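Side-chain contacts in MSHA biogenesis protein MshE (Vibrio cholerae, PDB 5HTL), which binds cyclic di-GMP through its MshEN domain and probably takes part in building the MSHA pilus: residues A[57-61]-A[62-66]; A[12-16]-A[17-21]. All coordinates share one frame; numbering follows the deposited sequence.

Interaction 1. Residues A[57-61]-A[62-66]; sequences FLAQQ and LSLPV. With C2E (9,9'-[(2R,3R,3aS,5S,7aR,9R,10R,10aS,12S,14aR)-3,5,10,12-tetrahydroxy-5,12-dioxidooctahydro-2H,7H-difuro[3,2-d:3',2'-j][1,3,7,9,2,8]tetraoxadiphosphacyclododecine-2,9-diyl]bis(2-amino-1,9-dihydro-6H-purin-6-one)), chain C.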
loop_
_atom_site.group_PDB
_atom_site.type_symbol
_atom_site.label_atom_id
_atom_site.label_comp_id
_atom_site.label_asym_id
_atom_site.label_seq_id
_atom_site.Cartn_x
_atom_site.Cartn_y
_atom_site.Cartn_z
ATOM N N PHE A 57 2.924 7.532 11.353
ATOM C CA PHE A 57 2.992 8.471 10.237
ATOM C C PHE A 57 3.708 7.946 9.001
ATOM O O PHE A 57 3.388 8.367 7.889
ATOM C CB PHE A 57 3.472 9.850 10.704
ATOM C CG PHE A 57 2.459 10.541 11.552
ATOM C CD1 PHE A 57 1.373 11.153 10.964
ATOM C CD2 PHE A 57 2.540 10.506 12.925
ATOM C CE1 PHE A 57 0.410 11.771 11.732
ATOM C CE2 PHE A 57 1.568 11.110 13.702
ATOM C CZ PHE A 57 0.508 11.739 13.101
ATOM N N LEU A 58 4.638 7.008 9.178
ATOM C CA LEU A 58 5.160 6.261 8.033
ATOM C C LEU A 58 4.015 5.486 7.385
ATOM O O LEU A 58 3.876 5.469 6.164
ATOM C CB LEU A 58 6.262 5.298 8.471
ATOM C CG LEU A 58 7.642 5.909 8.689
ATOM C CD1 LEU A 58 8.612 4.871 9.246
ATOM C CD2 LEU A 58 8.175 6.507 7.394
ATOM N N ALA A 59 3.173 4.869 8.208
ATOM C CA ALA A 59 2.009 4.157 7.694
ATOM C C ALA A 59 1.095 5.087 6.898
ATOM O O ALA A 59 0.643 4.747 5.805
ATOM C CB ALA A 59 1.249 3.478 8.816
ATOM N N GLN A 60 0.820 6.270 7.432
ATOM C CA GLN A 60 0.006 7.232 6.698
ATOM C C GLN A 60 0.684 7.659 5.389
ATOM O O GLN A 60 0.058 7.681 4.328
ATOM C CB GLN A 60 -0.289 8.450 7.576
ATOM C CG GLN A 60 -1.114 9.514 6.885
ATOM C CD GLN A 60 -1.591 10.593 7.839
ATOM O OE1 GLN A 60 -1.489 10.450 9.057
ATOM N NE2 GLN A 60 -2.126 11.677 7.288
ATOM N N GLN A 61 1.966 7.995 5.470
ATOM C CA GLN A 61 2.730 8.393 4.288
ATOM C C GLN A 61 2.688 7.364 3.163
ATOM O O GLN A 61 2.531 7.708 1.983
ATOM C CB GLN A 61 4.185 8.646 4.672
ATOM C CG GLN A 61 5.018 9.126 3.496
ATOM C CD GLN A 61 6.502 9.146 3.773
ATOM O OE1 GLN A 61 7.060 8.180 4.302
ATOM N NE2 GLN A 61 7.156 10.247 3.408
ATOM N N LEU A 62 2.863 6.094 3.527
ATOM C CA LEU A 62 2.939 5.009 2.561
ATOM C C LEU A 62 1.590 4.375 2.222
ATOM O O LEU A 62 1.530 3.423 1.438
ATOM C CB LEU A 62 3.904 3.946 3.079
ATOM C CG LEU A 62 5.313 4.472 3.377
ATOM C CD1 LEU A 62 6.176 3.351 3.969
ATOM C CD2 LEU A 62 5.932 5.069 2.101
ATOM N N SER A 63 0.533 4.913 2.832
ATOM C CA SER A 63 -0.846 4.443 2.633
ATOM C C SER A 63 -0.996 2.951 2.927
ATOM O O SER A 63 -1.425 2.167 2.081
ATOM C CB SER A 63 -1.332 4.759 1.218
ATOM O OG SER A 63 -2.739 4.740 1.169
ATOM N N LEU A 64 -0.593 2.555 4.128
ATOM C CA LEU A 64 -0.706 1.161 4.527
ATOM C C LEU A 64 -1.093 1.108 5.987
ATOM O O LEU A 64 -0.977 2.104 6.700
ATOM C CB LEU A 64 0.572 0.382 4.219
ATOM C CG LEU A 64 1.896 0.927 4.724
ATOM C CD1 LEU A 64 2.092 0.663 6.220
ATOM C CD2 LEU A 64 3.078 0.363 3.907
ATOM N N PRO A 65 -1.583 -0.047 6.439
ATOM C CA PRO A 65 -1.979 -0.101 7.842
ATOM C C PRO A 65 -0.863 -0.532 8.785
ATOM O O PRO A 65 0.036 -1.292 8.403
ATOM C CB PRO A 65 -3.074 -1.169 7.854
ATOM C CG PRO A 65 -2.759 -2.042 6.725
ATOM C CD PRO A 65 -2.060 -1.213 5.679
ATOM N N VAL A 66 -0.956 -0.070 10.026
ATOM C CA VAL A 66 -0.185 -0.614 11.131
ATOM C C VAL A 66 -0.931 -1.832 11.660
ATOM O O VAL A 66 -2.154 -1.782 11.837
ATOM C CB VAL A 66 -0.073 0.407 12.281
ATOM C CG1 VAL A 66 0.707 -0.176 13.438
ATOM C CG2 VAL A 66 0.560 1.697 11.800
HETATM P P1 C2E C . 10.594 11.066 2.002
HETATM O O2P C2E C . 9.696 11.416 3.163
HETATM O O1P C2E C . 9.918 11.268 0.662
HETATM O "O5'" C2E C . 11.898 11.951 2.113
HETATM C "C5'" C2E C . 13.043 11.831 1.315
HETATM C "C4'" C2E C . 14.195 12.590 1.790
HETATM O "O4'" C2E C . 13.924 13.958 1.790
HETATM C "C3'" C2E C . 14.547 12.245 3.211
HETATM O "O3'" C2E C . 15.538 11.245 3.234
HETATM C "C2'" C2E C . 14.930 13.460 3.779
HETATM O "O2'" C2E C . 16.362 13.624 3.697
HETATM C "C1'" C2E C . 14.235 14.532 3.026
HETATM N N9 C2E C . 13.003 14.899 3.655
HETATM C C8 C2E C . 11.969 14.296 4.234
HETATM N N7 C2E C . 11.114 15.266 4.581
HETATM C C5 C2E C . 11.628 16.476 4.208
HETATM C C6 C2E C . 11.130 17.778 4.333
HETATM O O6 C2E C . 9.940 18.006 4.923
HETATM N N1 C2E C . 11.859 18.801 3.871
HETATM C C2 C2E C . 13.037 18.571 3.284
HETATM N N2 C2E C . 13.767 19.706 2.812
HETATM N N3 C2E C . 13.559 17.334 3.135
HETATM C C4 C2E C . 12.879 16.257 3.589
HETATM P P11 C2E C . 15.530 10.104 4.344
HETATM O O21 C2E C . 16.808 9.287 4.260
HETATM O O11 C2E C . 15.487 10.781 5.683
HETATM O O5A C2E C . 14.238 9.231 4.264
HETATM C C5A C2E C . 13.940 8.439 3.125
HETATM C C4A C2E C . 12.584 7.962 3.028
HETATM O O4A C2E C . 12.320 6.978 4.087
HETATM C C3A C2E C . 11.577 9.022 3.250
HETATM O O3A C2E C . 11.031 9.547 2.056
HETATM C C2A C2E C . 10.524 8.408 4.082
HETATM O O2A C2E C . 9.523 7.812 3.357
HETATM C C1A C2E C . 11.209 7.349 4.869
HETATM N N91 C2E C . 11.740 7.695 6.181
HETATM C C81 C2E C . 12.170 8.888 6.635
HETATM N N71 C2E C . 12.620 8.755 7.895
HETATM C C51 C2E C . 12.486 7.456 8.253
HETATM C C61 C2E C . 12.772 6.701 9.396
HETATM O O61 C2E C . 13.334 7.267 10.527
HETATM N N11 C2E C . 12.499 5.397 9.405
HETATM C C21 C2E C . 11.964 4.802 8.343
HETATM N N21 C2E C . 11.710 3.422 8.458
HETATM N N31 C2E C . 11.679 5.471 7.220
HETATM C C41 C2E C . 11.936 6.795 7.163
#
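One face of a cyclic di-GMP guanine is covered by the two methyls of Leu58. Leu58 CD1 sits over the amino side of the six-membered ring, 3.5 Å from C21 of the guanine, and Leu58 CD2 over N31 at 3.7 Å. The flat amide of Gln61 meets the sugar and phosphate with its two polar atoms. Gln61 OE1 accepts from the ribose hydroxyl O2A at 2.7 Å and Gln61 NE2 donates to the phosphate oxygen O2P at 2.8 Å. With CG anti to the backbone N (chi1 -177°) and the chain extended, the amide reaches out to the nucleotide, and a further bond from NE2 to Lys8 O fixes its rotation.

Behind this the helix stops. Ser63, at positive phi, ends it: Leu64 N reaches back to Ala59 O at 3.0 Å, nearly straight, while Ser63 N meets Gln60 O from above the carbonyl plane. The chain then folds over Ala59, whose CB touches Val66 CG2 at 3.5 Å and Leu64 CD1 at 3.9 Å. Ser63 OG bonds Arg7 of the second subunit, and a second cyclic di-GMP touches Ser63, Leu64 and Pro65. This is a Schellman helix end built into the cyclic di-GMP site of MshEN.

Interaction 2. Residues A[12-16]-A[17-21]; sequences DLLVE and EGIVS. With C2E (9,9'-[(2R,3R,3aS,5S,7aR,9R,10R,10aS,12S,14aR)-3,5,10,12-tetrahydroxy-5,12-dioxidooctahydro-2H,7H-difuro[3,2-d:3',2'-j][1,3,7,9,2,8]tetraoxadiphosphacyclododecine-2,9-diyl]bis(2-amino-1,9-dihydro-6H-purin-6-one)), chain C.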
loop_
_atom_site.group_PDB
_atom_site.type_symbol
_atom_site.label_atom_id
_atom_site.label_comp_id
_atom_site.label_asym_id
_atom_site.label_seq_id
_atom_site.Cartn_x
_atom_site.Cartn_y
_atom_site.Cartn_z
ATOM N N ASP A 12 7.198 17.441 5.942
ATOM C CA ASP A 12 5.998 18.227 5.684
ATOM C C ASP A 12 4.757 17.569 6.254
ATOM O O ASP A 12 3.887 18.251 6.785
ATOM C CB ASP A 12 5.825 18.466 4.183
ATOM C CG ASP A 12 6.923 19.336 3.601
ATOM O OD1 ASP A 12 7.433 20.220 4.323
ATOM O OD2 ASP A 12 7.273 19.129 2.421
ATOM N N LEU A 13 4.679 16.246 6.163
ATOM C CA LEU A 13 3.546 15.523 6.726
ATOM C C LEU A 13 3.464 15.744 8.240
ATOM O O LEU A 13 2.398 16.039 8.789
ATOM C CB LEU A 13 3.676 14.027 6.397
ATOM C CG LEU A 13 2.570 13.060 6.823
ATOM C CD1 LEU A 13 2.624 11.825 5.950
ATOM C CD2 LEU A 13 2.732 12.634 8.258
ATOM N N LEU A 14 4.594 15.580 8.922
ATOM C CA LEU A 14 4.633 15.725 10.372
ATOM C C LEU A 14 4.343 17.155 10.824
ATOM O O LEU A 14 3.757 17.371 11.878
ATOM C CB LEU A 14 5.992 15.272 10.903
ATOM C CG LEU A 14 6.281 13.780 10.730
ATOM C CD1 LEU A 14 7.720 13.483 11.109
ATOM C CD2 LEU A 14 5.331 12.965 11.582
ATOM N N VAL A 15 4.769 18.140 10.044
ATOM C CA VAL A 15 4.489 19.529 10.397
ATOM C C VAL A 15 3.020 19.845 10.189
ATOM O O VAL A 15 2.390 20.452 11.047
ATOM C CB VAL A 15 5.348 20.507 9.589
ATOM C CG1 VAL A 15 4.904 21.948 9.838
ATOM C CG2 VAL A 15 6.797 20.348 9.951
ATOM N N GLU A 16 2.484 19.425 9.048
ATOM C CA GLU A 16 1.092 19.707 8.722
ATOM C C GLU A 16 0.136 19.049 9.697
ATOM O O GLU A 16 -0.927 19.596 9.988
ATOM C CB GLU A 16 0.774 19.275 7.298
ATOM C CG GLU A 16 1.418 20.149 6.243
ATOM C CD GLU A 16 1.094 19.687 4.841
ATOM O OE1 GLU A 16 0.132 18.904 4.684
ATOM O OE2 GLU A 16 1.804 20.105 3.902
ATOM N N GLU A 17 0.496 17.882 10.211
ATOM C CA GLU A 17 -0.393 17.199 11.145
ATOM C C GLU A 17 -0.111 17.541 12.608
ATOM O O GLU A 17 -0.683 16.945 13.526
ATOM C CB GLU A 17 -0.420 15.693 10.872
ATOM C CG GLU A 17 -1.021 15.374 9.497
ATOM C CD GLU A 17 -2.292 16.179 9.191
ATOM O OE1 GLU A 17 -3.144 16.353 10.090
ATOM O OE2 GLU A 17 -2.441 16.642 8.039
ATOM N N GLY A 18 0.757 18.530 12.805
ATOM C CA GLY A 18 0.987 19.120 14.108
ATOM C C GLY A 18 1.787 18.260 15.052
ATOM O O GLY A 18 1.638 18.361 16.276
ATOM N N ILE A 19 2.662 17.434 14.484
ATOM C CA ILE A 19 3.451 16.490 15.264
ATOM C C ILE A 19 4.797 17.095 15.625
ATOM O O ILE A 19 5.242 17.014 16.769
ATOM C CB ILE A 19 3.655 15.169 14.495
ATOM C CG1 ILE A 19 2.315 14.629 14.001
ATOM C CG2 ILE A 19 4.360 14.164 15.368
ATOM C CD1 ILE A 19 1.296 14.394 15.107
ATOM N N VAL A 20 5.456 17.687 14.635
ATOM C CA VAL A 20 6.709 18.395 14.882
ATOM C C VAL A 20 6.596 19.817 14.343
ATOM O O VAL A 20 5.762 20.085 13.476
ATOM C CB VAL A 20 7.926 17.671 14.266
ATOM C CG1 VAL A 20 7.991 16.211 14.746
ATOM C CG2 VAL A 20 7.952 17.785 12.757
ATOM N N SER A 21 7.426 20.720 14.848
ATOM C CA SER A 21 7.344 22.122 14.427
ATOM C C SER A 21 8.268 22.423 13.245
ATOM O O SER A 21 9.185 21.654 12.938
ATOM C CB SER A 21 7.663 23.051 15.598
ATOM O OG SER A 21 9.064 23.135 15.796
HETATM P P1 C2E C . 10.594 11.066 2.002
HETATM O O2P C2E C . 9.696 11.416 3.163
HETATM O O1P C2E C . 9.918 11.268 0.662
HETATM O "O5'" C2E C . 11.898 11.951 2.113
HETATM C "C5'" C2E C . 13.043 11.831 1.315
HETATM C "C4'" C2E C . 14.195 12.590 1.790
HETATM O "O4'" C2E C . 13.924 13.958 1.790
HETATM C "C3'" C2E C . 14.547 12.245 3.211
HETATM O "O3'" C2E C . 15.538 11.245 3.234
HETATM C "C2'" C2E C . 14.930 13.460 3.779
HETATM O "O2'" C2E C . 16.362 13.624 3.697
HETATM C "C1'" C2E C . 14.235 14.532 3.026
HETATM N N9 C2E C . 13.003 14.899 3.655
HETATM C C8 C2E C . 11.969 14.296 4.234
HETATM N N7 C2E C . 11.114 15.266 4.581
HETATM C C5 C2E C . 11.628 16.476 4.208
HETATM C C6 C2E C . 11.130 17.778 4.333
HETATM O O6 C2E C . 9.940 18.006 4.923
HETATM N N1 C2E C . 11.859 18.801 3.871
HETATM C C2 C2E C . 13.037 18.571 3.284
HETATM N N2 C2E C . 13.767 19.706 2.812
HETATM N N3 C2E C . 13.559 17.334 3.135
HETATM C C4 C2E C . 12.879 16.257 3.589
HETATM P P11 C2E C . 15.530 10.104 4.344
HETATM O O21 C2E C . 16.808 9.287 4.260
HETATM O O11 C2E C . 15.487 10.781 5.683
HETATM O O5A C2E C . 14.238 9.231 4.264
HETATM C C5A C2E C . 13.940 8.439 3.125
HETATM C C4A C2E C . 12.584 7.962 3.028
HETATM O O4A C2E C . 12.320 6.978 4.087
HETATM C C3A C2E C . 11.577 9.022 3.250
HETATM O O3A C2E C . 11.031 9.547 2.056
HETATM C C2A C2E C . 10.524 8.408 4.082
HETATM O O2A C2E C . 9.523 7.812 3.357
HETATM C C1A C2E C . 11.209 7.349 4.869
HETATM N N91 C2E C . 11.740 7.695 6.181
HETATM C C81 C2E C . 12.170 8.888 6.635
HETATM N N71 C2E C . 12.620 8.755 7.895
HETATM C C51 C2E C . 12.486 7.456 8.253
HETATM C C61 C2E C . 12.772 6.701 9.396
HETATM O O61 C2E C . 13.334 7.267 10.527
HETATM N N11 C2E C . 12.499 5.397 9.405
HETATM C C21 C2E C . 11.964 4.802 8.343
HETATM N N21 C2E C . 11.710 3.422 8.458
HETATM N N31 C2E C . 11.679 5.471 7.220
HETATM C C41 C2E C . 11.936 6.795 7.163
HETATM O O HOH W 1 3.449 21.554 13.389
#
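Leu14 and Val15 meet Val20 where the helix 10-16 ends in a Schellman motif, with Gly18 as its C-prime residue. The tight part is the inner side of the turn. Leu14 O is gripped by two amides: Ile19 N comes almost head-on at 2.8 Å, whereas Val20 N, at a longer 3.3 Å, lies well above the carbonyl plane. Gly18 N closes the inner loop on Val15 O, also from above the plane, and phi of 74° at Gly18 turns the chain back across the helix end.

Over this turn the apolar groups close up. With CG1 of Val20 anti to the carbonyl carbon (chi1 -54°), Val20 CG2 falls between the backbone N and the carbonyl carbon and faces the helix: it rests 3.7 Å from Leu14 CB and also touches Val15 CG2, the two valines meeting at about a right angle. Leu14 CD2 lies against Ile19 CB at 4.0 Å. Leu14 also packs on Phe57 of helix 51-62, and Val15 on Leu25 of helix 22-32.

The other side is loose and open to solvent. Glu16 and Glu17 hold their carboxylates apart, OE1 of Glu16 being 4.8 Å from OE2 of Glu17; Glu16 has its salt bridge with Lys8, while the Glu17 chain bends at chi2 to bring its carboxylate beside the carbonyl of Glu16. One turn back, Asp12 borders the nucleotide pocket, its N 3.0 Å from C2E O6. Where the turn passes into the next helix, Val15 CA points its hydrogen at Val20 O, and a single water donates to both Val15 O, at 2.8 Å, and Val20 O.

How the interactions relate
From the N terminus, 12-21 comes first: interaction 2 ends helix 10-16 and closes the tight loop that leads into helix 22-32. Well after it, 57-66 ends helix 51-62 and sends the chain off alongside strand 126-131. The two turns are in series, neither nested nor crossed, with centres about 15 Å apart. Phe57 joins them: CD1 of its ring packs on Leu13 CD2 and CZ on Ile19 CD1, both at 3.4 Å, while Gln61 CB touches Leu13 CD1. Helix 51-62 thus lies against helix 10-16 and its exit loop, and one cyclic di-GMP touches both interactions, at Asp12 and at Leu58 and Gln61.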